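Local structure of 6-carboxyhexanoate--coa ligase (Bacillus subtilis, 5FLG) at residues E91-A96 and T216-Y221; L192-D197 and E225-F230; P198-G203 and Y212-A217. The protein is an enzyme of the 6-carboxyhexanoate--CoA ligase family that binds a nucleotide analogue, magnesium and pimelic acid in adjoining sites. All coordinates share one frame; numbering follows the deposited sequence.

Interaction 1 of 3, residues E91-A96 and T216-Y221; sequences EGQKLA and TAMKEY
Gln93 and Met218 carry this contact, their side chains crossing at about a right angle where helix 89-102 meets the loop that follows strand 211-215. Gln93 reaches over from the helix with its amide nitrogen: NE2 donates to the backbone O of Met218 at 2.9 Å. The bond lies in the plane of both groups, only 5° out of the Gln93 amide plane and on a lone pair of the carbonyl. The chain of Gln93 is bent at chi2 (-56°), which folds CD back from an extended course. The other end of the amide is also occupied, since OE1 is hydrogen-bonded to Tyr114 OH; both ends are tied, and the carbonyl acceptor at NE2 sets which end is the nitrogen.

Met218 answers with its thioether. Bends at chi2 and chi3 curl SD and CE back to the helix, and the terminal methyl CE touches two helix side chains, 3.6 Å from Gln93 NE2 and 3.8 Å from Ala96 CB. Its SD lies 3.7 Å from the backbone O of Gly92, which already accepts the helical bond from Ala96 N. At Gly92 itself the backbones come close, with the CA-H directed at Ala217 O (3.5 Å between CA and O, 164° at the hydrogen).

The contact is buried and joins loop 216-221 to helix 89-102. Strand 188-194 lies alongside, where Leu192 and Trp194 touch Met218 and Trp194 also meets Gln93, while Leu95 packs on Asn84 of strand 81-84.

Interaction 2 of 3, residues L192-D197 and E225-F230; sequences LCWSDD and EGCRVF. With MG (magnesium ion), chain F; ANP (phosphoaminophosphonic acid-adenylate ester), chain D; PML (pimelic acid), chain C.
Leu192 and Val229 exchange two backbone hydrogen bonds, and Trp194 and Cys227 exchange two more, the one from Trp194 N to Cys227 O being more bent (145°). Between these pairs Cys193 faces Arg228 as a non-hydrogen-bonded pair, the CA-H of Cys193 pointing at Cys227 O, 3.1 Å from Cys193 CA.

Sulfur contacts occur on both faces of the sheet. Cys227 CB sits over the six-membered ring of Trp194, 3.5 Å from its centroid and 4° off the normal, a CH-pi contact; Cys227 SG lies over the same face and also touches Leu192 CD2. The Trp194 indole, its CG between the backbone N and carbonyl carbon (chi1 65°), makes a weak bond from NE1 to Glu225 O. On the Cys193-Arg228 face of the sheet, Cys193 SG lies over the centre of the guanidinium, 3.5 Å from Arg228 CZ.

This is an antiparallel pair of neighbouring central strands, 188-194 and 227-232, in the mixed sheet, and the ligands gather along the Cys193-Arg228 face and just past the end of strand 188-194.

Polar and metal bonds finish the site. Arg228 NH1 donates to ANP O4' at 2.9 Å, while its NE is salt-bridged to Glu191. Asp196 OD1 and Asp197 OD1 each bind magnesium at 2.2 Å, joined by ANP O2G and O1A and a water. Ser195 OG accepts from Asp197 N in an ST turn and lies 2.9 Å from PML O72.

Interaction 3 of 3, residues P198-G203 and Y212-A217; sequences PDYITG and YQRITA. With PML (pimelic acid), chain C.
Thr202 and Gly203 meet Ile215 and Thr216 where a loop becomes a strand, an antiparallel backbone pairing at the end of strand 211-215 that also forms one end of the pimelic acid pocket. Gly203 and Ile215 are its hydrogen-bonded pair. Gly203 N donates to Ile215 O, and Ile215 N returns a bond to Gly203 O that is nearly straight (174°) although the donor stands above the carbonyl plane.

One residue back, the loop leans on residues 215-217 through side chains. Thr202 has OG1 beside its backbone N (chi1 -58°), and from there OG1 donates to Thr216 O at 3.1 Å, approaching that carbonyl from the side. Its CG2 turns to Ile215 O, 3.4 Å away. Ile201 lays CG1 against Thr216 O and brings CD1 to 3.9 Å from Ala217 CB, an apolar touch.

Three polar side chains close on one carboxylate of pimelic acid. Arg214 offers two N-H groups of its edge: NE donates to PML O11 at 3.0 Å and NH2 to PML O12 at 3.2 Å, both nearly straight, a two-pronged grip that would also draw on opposite charges. The bend at chi3 (68°) turns NE off the line of the extended chain. Tyr200 OH comes to PML O12 at 2.5 Å, very short, so the exact length is doubtful, and Tyr212 OH donates to PML O11 at 2.7 Å. Each oxygen is thus gripped by one tyrosine hydroxyl and one arginine nitrogen.

Helix 170-184 lies against this group, with Arg171 touching Tyr200, Ile172 touching Arg214 and Ala175 touching Tyr212. Strand 81-84 pairs along strand 211-215, where Thr83 OG1 takes Arg214 NH1, and helix 89-102 packs on Ile215 through Ala96.

How the interactions relate
Interactions 2 and 3 are built on the same mixed sheet, at the pairs 188-194 with 227-232 and 203-207 with 211-215, and each grips a part of pimelic acid. Interaction 2 is the most central, its centre about 8 Å from the centre of the chain, and mixes strand pairing with metal coordination and nucleotide binding; interaction 3 is only partly buried and combines one backbone pair with hydroxyls and an arginine. Interaction 1 lies farthest from the centre yet is buried, joining a helix to the loop with thioether packing and one side-chain amide hydrogen bond. It shares Thr216 and Ala217 with interaction 3, and Lys219 NZ ties it to Ser195 O and Asp197 O of interaction 2.

Interaction 1 of 3, residues E91-A96 and T216-Y221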
loop_
_atom_site.group_PDB
_atom_site.type_symbol
_atom_site.label_atom_id
_atom_site.label_comp_id
_atom_site.label_asym_id
_atom_site.label_seq_id
_atom_site.Cartn_x
_atom_site.Cartn_y
_atom_site.Cartn_z
ATOM N N GLU A 91 11.485 -36.468 12.984
ATOM C CA GLU A 91 12.085 -36.312 14.305
ATOM C C GLU A 91 11.721 -34.947 14.870
ATOM O O GLU A 91 11.314 -34.843 16.017
ATOM C CB GLU A 91 13.613 -36.467 14.242
ATOM C CG GLU A 91 14.283 -36.386 15.605
ATOM C CD GLU A 91 15.796 -36.277 15.528
ATOM O OE1 GLU A 91 16.377 -36.349 14.406
ATOM O OE2 GLU A 91 16.403 -36.123 16.612
ATOM N N GLY A 92 11.797 -33.916 14.033
ATOM C CA GLY A 92 11.441 -32.556 14.461
ATOM C C GLY A 92 10.002 -32.438 14.917
ATOM O O GLY A 92 9.713 -31.762 15.901
ATOM N N GLN A 93 9.094 -33.033 14.157
ATOM C CA GLN A 93 7.672 -32.874 14.401
ATOM C C GLN A 93 7.295 -33.542 15.728
ATOM O O GLN A 93 6.448 -33.053 16.482
ATOM C CB GLN A 93 6.851 -33.463 13.244
ATOM C CG GLN A 93 6.735 -32.588 12.005
ATOM C CD GLN A 93 6.154 -31.203 12.288
ATOM O OE1 GLN A 93 5.453 -30.979 13.284
ATOM N NE2 GLN A 93 6.487 -30.252 11.441
ATOM N N LYS A 94 7.865 -34.718 15.941
ATOM C CA LYS A 94 7.675 -35.463 17.162
ATOM C C LYS A 94 8.176 -34.689 18.364
ATOM O O LYS A 94 7.549 -34.664 19.403
ATOM C CB LYS A 94 8.426 -36.775 17.048
ATOM C CG LYS A 94 7.949 -37.844 18.005
ATOM C CD LYS A 94 8.367 -39.228 17.512
ATOM C CE LYS A 94 8.462 -40.217 18.665
ATOM N NZ LYS A 94 9.532 -41.222 18.420
ATOM N N LEU A 95 9.370 -34.142 18.246
ATOM C CA LEU A 95 9.871 -33.215 19.231
ATOM C C LEU A 95 8.920 -32.025 19.435
ATOM O O LEU A 95 8.595 -31.673 20.593
ATOM C CB LEU A 95 11.254 -32.691 18.790
ATOM C CG LEU A 95 11.898 -31.712 19.778
ATOM C CD1 LEU A 95 12.002 -32.389 21.133
ATOM C CD2 LEU A 95 13.288 -31.278 19.296
ATOM N N ALA A 96 8.465 -31.409 18.334
ATOM C CA ALA A 96 7.568 -30.282 18.472
ATOM C C ALA A 96 6.357 -30.680 19.357
ATOM O O ALA A 96 5.907 -29.875 20.148
ATOM C CB ALA A 96 7.095 -29.762 17.126
ATOM N N THR A 216 15.451 -27.774 13.868
ATOM C CA THR A 216 16.193 -27.455 12.639
ATOM C C THR A 216 15.663 -28.130 11.368
ATOM O O THR A 216 15.913 -27.650 10.274
ATOM C CB THR A 216 17.682 -27.778 12.757
ATOM O OG1 THR A 216 17.864 -29.178 13.038
ATOM C CG2 THR A 216 18.317 -26.923 13.806
ATOM N N ALA A 217 14.837 -29.148 11.511
ATOM C CA ALA A 217 14.114 -29.676 10.376
ATOM C C ALA A 217 12.674 -29.942 10.770
ATOM O O ALA A 217 12.415 -30.790 11.631
ATOM C CB ALA A 217 14.766 -30.970 9.897
ATOM N N MET A 218 11.735 -29.344 10.035
ATOM C CA MET A 218 10.298 -29.493 10.365
ATOM C C MET A 218 9.489 -29.921 9.139
ATOM O O MET A 218 8.278 -30.172 9.220
ATOM C CB MET A 218 9.742 -28.179 10.918
ATOM C CG MET A 218 10.207 -27.847 12.322
ATOM S SD MET A 218 9.385 -28.885 13.554
ATOM C CE MET A 218 7.874 -27.980 13.836
ATOM N N LYS A 219 10.153 -29.920 7.985
ATOM C CA LYS A 219 9.538 -30.373 6.732
ATOM C C LYS A 219 10.663 -30.614 5.720
ATOM O O LYS A 219 11.811 -30.322 6.017
ATOM C CB LYS A 219 8.637 -29.290 6.182
ATOM C CG LYS A 219 9.387 -28.012 5.836
ATOM C CD LYS A 219 8.580 -27.165 4.866
ATOM C CE LYS A 219 9.315 -25.900 4.486
ATOM N NZ LYS A 219 8.497 -25.119 3.518
ATOM N N GLU A 220 10.311 -31.002 4.496
ATOM C CA GLU A 220 11.312 -31.305 3.470
ATOM C C GLU A 220 11.593 -30.070 2.630
ATOM O O GLU A 220 10.696 -29.283 2.351
ATOM C CB GLU A 220 10.842 -32.439 2.551
ATOM C CG GLU A 220 10.620 -33.775 3.244
ATOM C CD GLU A 220 11.899 -34.476 3.687
ATOM O OE1 GLU A 220 13.011 -33.968 3.448
ATOM O OE2 GLU A 220 11.792 -35.543 4.325
ATOM N N TYR A 221 12.837 -29.917 2.204
ATOM C CA TYR A 221 13.166 -28.953 1.159
ATOM C C TYR A 221 12.223 -29.045 -0.026
ATOM O O TYR A 221 11.796 -30.130 -0.392
ATOM C CB TYR A 221 14.608 -29.135 0.710
ATOM C CG TYR A 221 15.564 -28.442 1.636
ATOM C CD1 TYR A 221 15.606 -27.060 1.698
ATOM C CD2 TYR A 221 16.331 -29.168 2.534
ATOM C CE1 TYR A 221 16.414 -26.417 2.606
ATOM C CE2 TYR A 221 17.193 -28.528 3.401
ATOM C CZ TYR A 221 17.209 -27.156 3.436
ATOM O OH TYR A 221 18.004 -26.509 4.335
#

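Interaction 2 of 3, residues L192-D197 and E225-F230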
loop_
_atom_site.group_PDB
_atom_site.type_symbol
_atom_site.label_atom_id
_atom_site.label_comp_id
_atom_site.label_asym_id
_atom_site.label_seq_id
_atom_site.Cartn_x
_atom_site.Cartn_y
_atom_site.Cartn_z
ATOM N N LEU A 192 3.113 -22.905 17.332
ATOM C CA LEU A 192 3.800 -23.827 16.477
ATOM C C LEU A 192 3.978 -23.173 15.113
ATOM O O LEU A 192 3.030 -22.628 14.552
ATOM C CB LEU A 192 2.971 -25.085 16.357
ATOM C CG LEU A 192 3.392 -26.122 15.331
ATOM C CD1 LEU A 192 4.702 -26.811 15.704
ATOM C CD2 LEU A 192 2.261 -27.116 15.200
ATOM N N CYS A 193 5.191 -23.253 14.572
ATOM C CA CYS A 193 5.519 -22.532 13.364
ATOM C C CYS A 193 6.511 -23.291 12.494
ATOM O O CYS A 193 7.490 -23.860 12.994
ATOM C CB CYS A 193 6.111 -21.178 13.699
ATOM S SG CYS A 193 6.885 -20.359 12.254
ATOM N N TRP A 194 6.249 -23.327 11.191
ATOM C CA TRP A 194 7.341 -23.510 10.219
ATOM C C TRP A 194 7.015 -22.812 8.916
ATOM O O TRP A 194 5.915 -22.296 8.732
ATOM C CB TRP A 194 7.708 -25.003 10.044
ATOM C CG TRP A 194 6.624 -25.874 9.438
ATOM C CD1 TRP A 194 6.440 -26.155 8.111
ATOM C CD2 TRP A 194 5.631 -26.628 10.142
ATOM N NE1 TRP A 194 5.306 -26.928 7.950
ATOM C CE2 TRP A 194 4.865 -27.319 9.181
ATOM C CE3 TRP A 194 5.323 -26.797 11.498
ATOM C CZ2 TRP A 194 3.758 -28.097 9.529
ATOM C CZ3 TRP A 194 4.277 -27.613 11.839
ATOM C CH2 TRP A 194 3.502 -28.251 10.867
ATOM N N SER A 195 8.046 -22.634 8.095
ATOM C CA SER A 195 7.994 -21.738 6.986
ATOM C C SER A 195 7.156 -22.318 5.864
ATOM O O SER A 195 7.207 -23.517 5.601
ATOM C CB SER A 195 9.434 -21.473 6.445
ATOM O OG SER A 195 9.375 -20.419 5.496
ATOM N N ASP A 196 6.520 -21.450 5.094
ATOM C CA ASP A 196 5.959 -21.849 3.801
ATOM C C ASP A 196 6.967 -21.570 2.643
ATOM O O ASP A 196 6.627 -21.771 1.484
ATOM C CB ASP A 196 4.639 -21.129 3.519
ATOM C CG ASP A 196 4.769 -19.590 3.615
ATOM O OD1 ASP A 196 5.784 -19.109 4.176
ATOM O OD2 ASP A 196 3.864 -18.865 3.130
ATOM N N ASP A 197 8.215 -21.272 2.962
ATOM C CA ASP A 197 9.262 -21.148 1.900
ATOM C C ASP A 197 9.822 -22.536 1.493
ATOM O O ASP A 197 10.171 -23.338 2.353
ATOM C CB ASP A 197 10.425 -20.306 2.401
ATOM C CG ASP A 197 10.028 -18.878 2.805
ATOM O OD1 ASP A 197 8.853 -18.446 2.666
ATOM O OD2 ASP A 197 10.912 -18.198 3.369
ATOM N N GLU A 225 4.314 -25.848 2.153
ATOM C CA GLU A 225 3.266 -25.893 3.199
ATOM C C GLU A 225 3.883 -25.471 4.527
ATOM O O GLU A 225 4.782 -26.142 5.038
ATOM C CB GLU A 225 2.730 -27.326 3.367
ATOM C CG GLU A 225 1.808 -27.794 2.258
ATOM C CD GLU A 225 2.477 -27.766 0.894
ATOM O OE1 GLU A 225 3.401 -28.582 0.654
ATOM O OE2 GLU A 225 2.078 -26.917 0.068
ATOM N N GLY A 226 3.522 -24.294 4.990
ATOM C CA GLY A 226 4.025 -23.778 6.252
ATOM C C GLY A 226 2.957 -23.964 7.315
ATOM O O GLY A 226 1.928 -24.574 7.059
ATOM N N CYS A 227 3.179 -23.394 8.493
ATOM C CA CYS A 227 2.203 -23.491 9.584
ATOM C C CYS A 227 2.493 -22.394 10.593
ATOM O O CYS A 227 3.657 -22.076 10.886
ATOM C CB CYS A 227 2.299 -24.857 10.252
ATOM S SG CYS A 227 1.491 -25.046 11.867
ATOM N N ARG A 228 1.427 -21.753 11.044
ATOM C CA ARG A 228 1.491 -20.835 12.135
ATOM C C ARG A 228 0.184 -21.038 12.929
ATOM O O ARG A 228 -0.868 -20.583 12.513
ATOM C CB ARG A 228 1.596 -19.404 11.606
ATOM C CG ARG A 228 2.291 -18.426 12.537
ATOM C CD ARG A 228 3.747 -18.768 12.593
ATOM N NE ARG A 228 4.634 -17.749 13.149
ATOM C CZ ARG A 228 5.578 -17.124 12.456
ATOM N NH1 ARG A 228 5.545 -17.110 11.117
ATOM N NH2 ARG A 228 6.566 -16.539 13.095
ATOM N N VAL A 229 0.293 -21.655 14.085
ATOM C CA VAL A 229 -0.866 -21.887 14.961
ATOM C C VAL A 229 -0.554 -21.361 16.352
ATOM O O VAL A 229 0.517 -21.667 16.911
ATOM C CB VAL A 229 -1.171 -23.397 15.094
ATOM C CG1 VAL A 229 -2.389 -23.623 15.973
ATOM C CG2 VAL A 229 -1.416 -24.006 13.723
ATOM N N PHE A 230 -1.547 -20.680 16.949
ATOM C CA PHE A 230 -1.447 -20.209 18.312
ATOM C C PHE A 230 -2.461 -20.992 19.133
ATOM O O PHE A 230 -3.648 -20.899 18.875
ATOM C CB PHE A 230 -1.810 -18.711 18.423
ATOM C CG PHE A 230 -0.960 -17.795 17.588
ATOM C CD1 PHE A 230 0.311 -18.171 17.190
ATOM C CD2 PHE A 230 -1.387 -16.519 17.297
ATOM C CE1 PHE A 230 1.073 -17.330 16.393
ATOM C CE2 PHE A 230 -0.599 -15.650 16.541
ATOM C CZ PHE A 230 0.637 -16.074 16.081
HETATM MG MG MG F . 7.228 -17.430 3.815
HETATM P PG ANP D . 7.952 -14.065 4.093
HETATM O O1G ANP D . 8.244 -13.065 3.008
HETATM O O2G ANP D . 8.416 -15.450 3.737
HETATM O O3G ANP D . 8.388 -13.681 5.470
HETATM P PB ANP D . 5.399 -14.569 5.527
HETATM O O1B ANP D . 5.903 -13.728 6.645
HETATM O O2B ANP D . 3.986 -14.584 5.077
HETATM N N3B ANP D . 6.243 -14.115 4.089
HETATM P PA ANP D . 6.894 -16.646 6.845
HETATM O O1A ANP D . 7.641 -17.787 6.329
HETATM O O2A ANP D . 7.553 -15.478 7.521
HETATM O O3A ANP D . 5.837 -16.111 5.756
HETATM O "O5'" ANP D . 5.832 -17.318 7.916
HETATM C "C5'" ANP D . 5.345 -18.615 7.717
HETATM C "C4'" ANP D . 3.832 -18.632 7.953
HETATM O "O4'" ANP D . 3.565 -18.118 9.264
HETATM C "C3'" ANP D . 3.089 -17.740 6.971
HETATM O "O3'" ANP D . 2.655 -18.468 5.829
HETATM C "C2'" ANP D . 1.893 -17.303 7.765
HETATM O "O2'" ANP D . 0.929 -18.357 7.756
HETATM C "C1'" ANP D . 2.476 -17.194 9.145
HETATM N N9 ANP D . 2.879 -15.802 9.377
HETATM C C8 ANP D . 3.971 -15.134 8.863
HETATM N N7 ANP D . 4.039 -13.886 9.383
HETATM C C5 ANP D . 2.955 -13.742 10.205
HETATM C C6 ANP D . 2.369 -12.682 11.042
HETATM N N6 ANP D . 2.914 -11.465 11.125
HETATM N N1 ANP D . 1.250 -12.954 11.749
HETATM C C2 ANP D . 0.652 -14.148 11.667
HETATM N N3 ANP D . 1.143 -15.199 10.988
HETATM C C4 ANP D . 2.206 -15.002 10.173
HETATM C C1 PML C . 14.149 -19.678 12.902
HETATM O O11 PML C . 14.314 -19.572 14.161
HETATM O O12 PML C . 15.147 -19.909 12.132
HETATM C C2 PML C . 12.709 -19.929 12.416
HETATM C C3 PML C . 12.152 -18.990 11.358
HETATM C C4 PML C . 11.137 -19.659 10.413
HETATM C C5 PML C . 9.824 -18.915 10.255
HETATM C C6 PML C . 9.379 -18.710 8.810
HETATM C C7 PML C . 10.401 -17.911 7.998
HETATM O O71 PML C . 10.710 -16.757 8.378
HETATM O O72 PML C . 10.816 -18.378 6.908
HETATM O O HOH W 1 5.463 -16.330 2.412
#

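Interaction 3 of 3, residues P198-G203 and Y212-A217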
loop_
_atom_site.group_PDB
_atom_site.type_symbol
_atom_site.label_atom_id
_atom_site.label_comp_id
_atom_site.label_asym_id
_atom_site.label_seq_id
_atom_site.Cartn_x
_atom_site.Cartn_y
_atom_site.Cartn_z
ATOM N N PRO A 198 10.093 -22.749 0.188
ATOM C CA PRO A 198 10.603 -24.060 -0.210
ATOM C C PRO A 198 12.042 -24.298 0.235
ATOM O O PRO A 198 12.507 -25.428 0.266
ATOM C CB PRO A 198 10.482 -24.039 -1.744
ATOM C CG PRO A 198 10.451 -22.598 -2.106
ATOM C CD PRO A 198 9.714 -21.927 -0.977
ATOM N N ASP A 199 12.718 -23.261 0.674
ATOM C CA ASP A 199 14.165 -23.350 0.836
ATOM C C ASP A 199 14.537 -23.056 2.282
ATOM O O ASP A 199 15.695 -22.772 2.573
ATOM C CB ASP A 199 14.866 -22.367 -0.090
ATOM C CG ASP A 199 14.279 -20.961 0.009
ATOM O OD1 ASP A 199 13.150 -20.766 0.563
ATOM O OD2 ASP A 199 14.980 -20.037 -0.426
ATOM N N TYR A 200 13.590 -23.267 3.201
ATOM C CA TYR A 200 13.896 -23.103 4.628
ATOM C C TYR A 200 13.065 -24.027 5.503
ATOM O O TYR A 200 11.821 -23.955 5.495
ATOM C CB TYR A 200 13.659 -21.660 5.023
ATOM C CG TYR A 200 14.329 -21.285 6.306
ATOM C CD1 TYR A 200 15.690 -20.990 6.342
ATOM C CD2 TYR A 200 13.622 -21.315 7.515
ATOM C CE1 TYR A 200 16.315 -20.635 7.526
ATOM C CE2 TYR A 200 14.256 -21.046 8.716
ATOM C CZ TYR A 200 15.592 -20.707 8.725
ATOM O OH TYR A 200 16.184 -20.340 9.904
ATOM N N ILE A 201 13.740 -24.979 6.148
ATOM C CA ILE A 201 13.057 -26.093 6.805
ATOM C C ILE A 201 13.075 -26.034 8.332
ATOM O O ILE A 201 12.478 -26.882 9.005
ATOM C CB ILE A 201 13.630 -27.431 6.347
ATOM C CG1 ILE A 201 15.083 -27.576 6.799
ATOM C CG2 ILE A 201 13.544 -27.544 4.838
ATOM C CD1 ILE A 201 15.598 -28.994 6.686
ATOM N N THR A 202 13.771 -25.044 8.876
ATOM C CA THR A 202 13.732 -24.791 10.321
ATOM C C THR A 202 12.451 -24.137 10.753
ATOM O O THR A 202 11.863 -23.349 10.005
ATOM C CB THR A 202 14.883 -23.916 10.763
ATOM O OG1 THR A 202 16.109 -24.552 10.401
ATOM C CG2 THR A 202 14.861 -23.694 12.252
ATOM N N GLY A 203 11.904 -24.634 11.868
ATOM C CA GLY A 203 10.733 -24.022 12.476
ATOM C C GLY A 203 10.927 -23.923 13.973
ATOM O O GLY A 203 12.058 -23.963 14.459
ATOM N N TYR A 212 11.735 -19.973 23.177
ATOM C CA TYR A 212 11.737 -20.155 21.703
ATOM C C TYR A 212 12.608 -21.341 21.345
ATOM O O TYR A 212 13.846 -21.273 21.409
ATOM C CB TYR A 212 12.277 -18.902 21.040
ATOM C CG TYR A 212 12.266 -18.873 19.498
ATOM C CD1 TYR A 212 11.139 -18.445 18.819
ATOM C CD2 TYR A 212 13.446 -18.940 18.792
ATOM C CE1 TYR A 212 11.146 -18.233 17.462
ATOM C CE2 TYR A 212 13.474 -18.781 17.400
ATOM C CZ TYR A 212 12.317 -18.425 16.746
ATOM O OH TYR A 212 12.276 -18.298 15.394
ATOM N N GLN A 213 11.955 -22.456 21.033
ATOM C CA GLN A 213 12.621 -23.723 20.839
ATOM C C GLN A 213 12.713 -23.978 19.353
ATOM O O GLN A 213 11.735 -24.370 18.739
ATOM C CB GLN A 213 11.838 -24.844 21.519
ATOM C CG GLN A 213 11.842 -24.764 23.040
ATOM C CD GLN A 213 13.125 -25.293 23.654
ATOM O OE1 GLN A 213 13.813 -26.148 23.084
ATOM N NE2 GLN A 213 13.473 -24.763 24.813
ATOM N N ARG A 214 13.863 -23.643 18.748
ATOM C CA ARG A 214 14.036 -23.867 17.329
ATOM C C ARG A 214 14.194 -25.349 17.062
ATOM O O ARG A 214 14.907 -26.028 17.770
ATOM C CB ARG A 214 15.303 -23.132 16.836
ATOM C CG ARG A 214 15.306 -21.678 17.183
ATOM C CD ARG A 214 16.586 -20.986 16.763
ATOM N NE ARG A 214 16.694 -20.928 15.322
ATOM C CZ ARG A 214 17.752 -21.337 14.633
ATOM N NH1 ARG A 214 18.771 -21.901 15.247
ATOM N NH2 ARG A 214 17.774 -21.200 13.316
ATOM N N ILE A 215 13.640 -25.812 15.951
ATOM C CA ILE A 215 13.765 -27.174 15.545
ATOM C C ILE A 215 14.265 -27.211 14.087
ATOM O O ILE A 215 13.604 -26.710 13.175
ATOM C CB ILE A 215 12.406 -27.875 15.665
ATOM C CG1 ILE A 215 11.905 -27.801 17.123
ATOM C CG2 ILE A 215 12.528 -29.305 15.201
ATOM C CD1 ILE A 215 10.503 -28.330 17.343
ATOM N N THR A 216 15.451 -27.774 13.868
ATOM C CA THR A 216 16.193 -27.455 12.639
ATOM C C THR A 216 15.663 -28.130 11.368
ATOM O O THR A 216 15.913 -27.650 10.274
ATOM C CB THR A 216 17.682 -27.778 12.757
ATOM O OG1 THR A 216 17.864 -29.178 13.038
ATOM C CG2 THR A 216 18.317 -26.923 13.806
ATOM N N ALA A 217 14.837 -29.148 11.511
ATOM C CA ALA A 217 14.114 -29.676 10.376
ATOM C C ALA A 217 12.674 -29.942 10.770
ATOM O O ALA A 217 12.415 -30.790 11.631
ATOM C CB ALA A 217 14.766 -30.970 9.897
HETATM C C1 PML C . 14.149 -19.678 12.902
HETATM O O11 PML C . 14.314 -19.572 14.161
HETATM O O12 PML C . 15.147 -19.909 12.132
HETATM C C2 PML C . 12.709 -19.929 12.416
HETATM C C3 PML C . 12.152 -18.990 11.358
HETATM C C4 PML C . 11.137 -19.659 10.413
HETATM C C5 PML C . 9.824 -18.915 10.255
HETATM C C6 PML C . 9.379 -18.710 8.810
HETATM C C7 PML C . 10.401 -17.911 7.998
HETATM O O71 PML C . 10.710 -16.757 8.378
HETATM O O72 PML C . 10.816 -18.378 6.908
#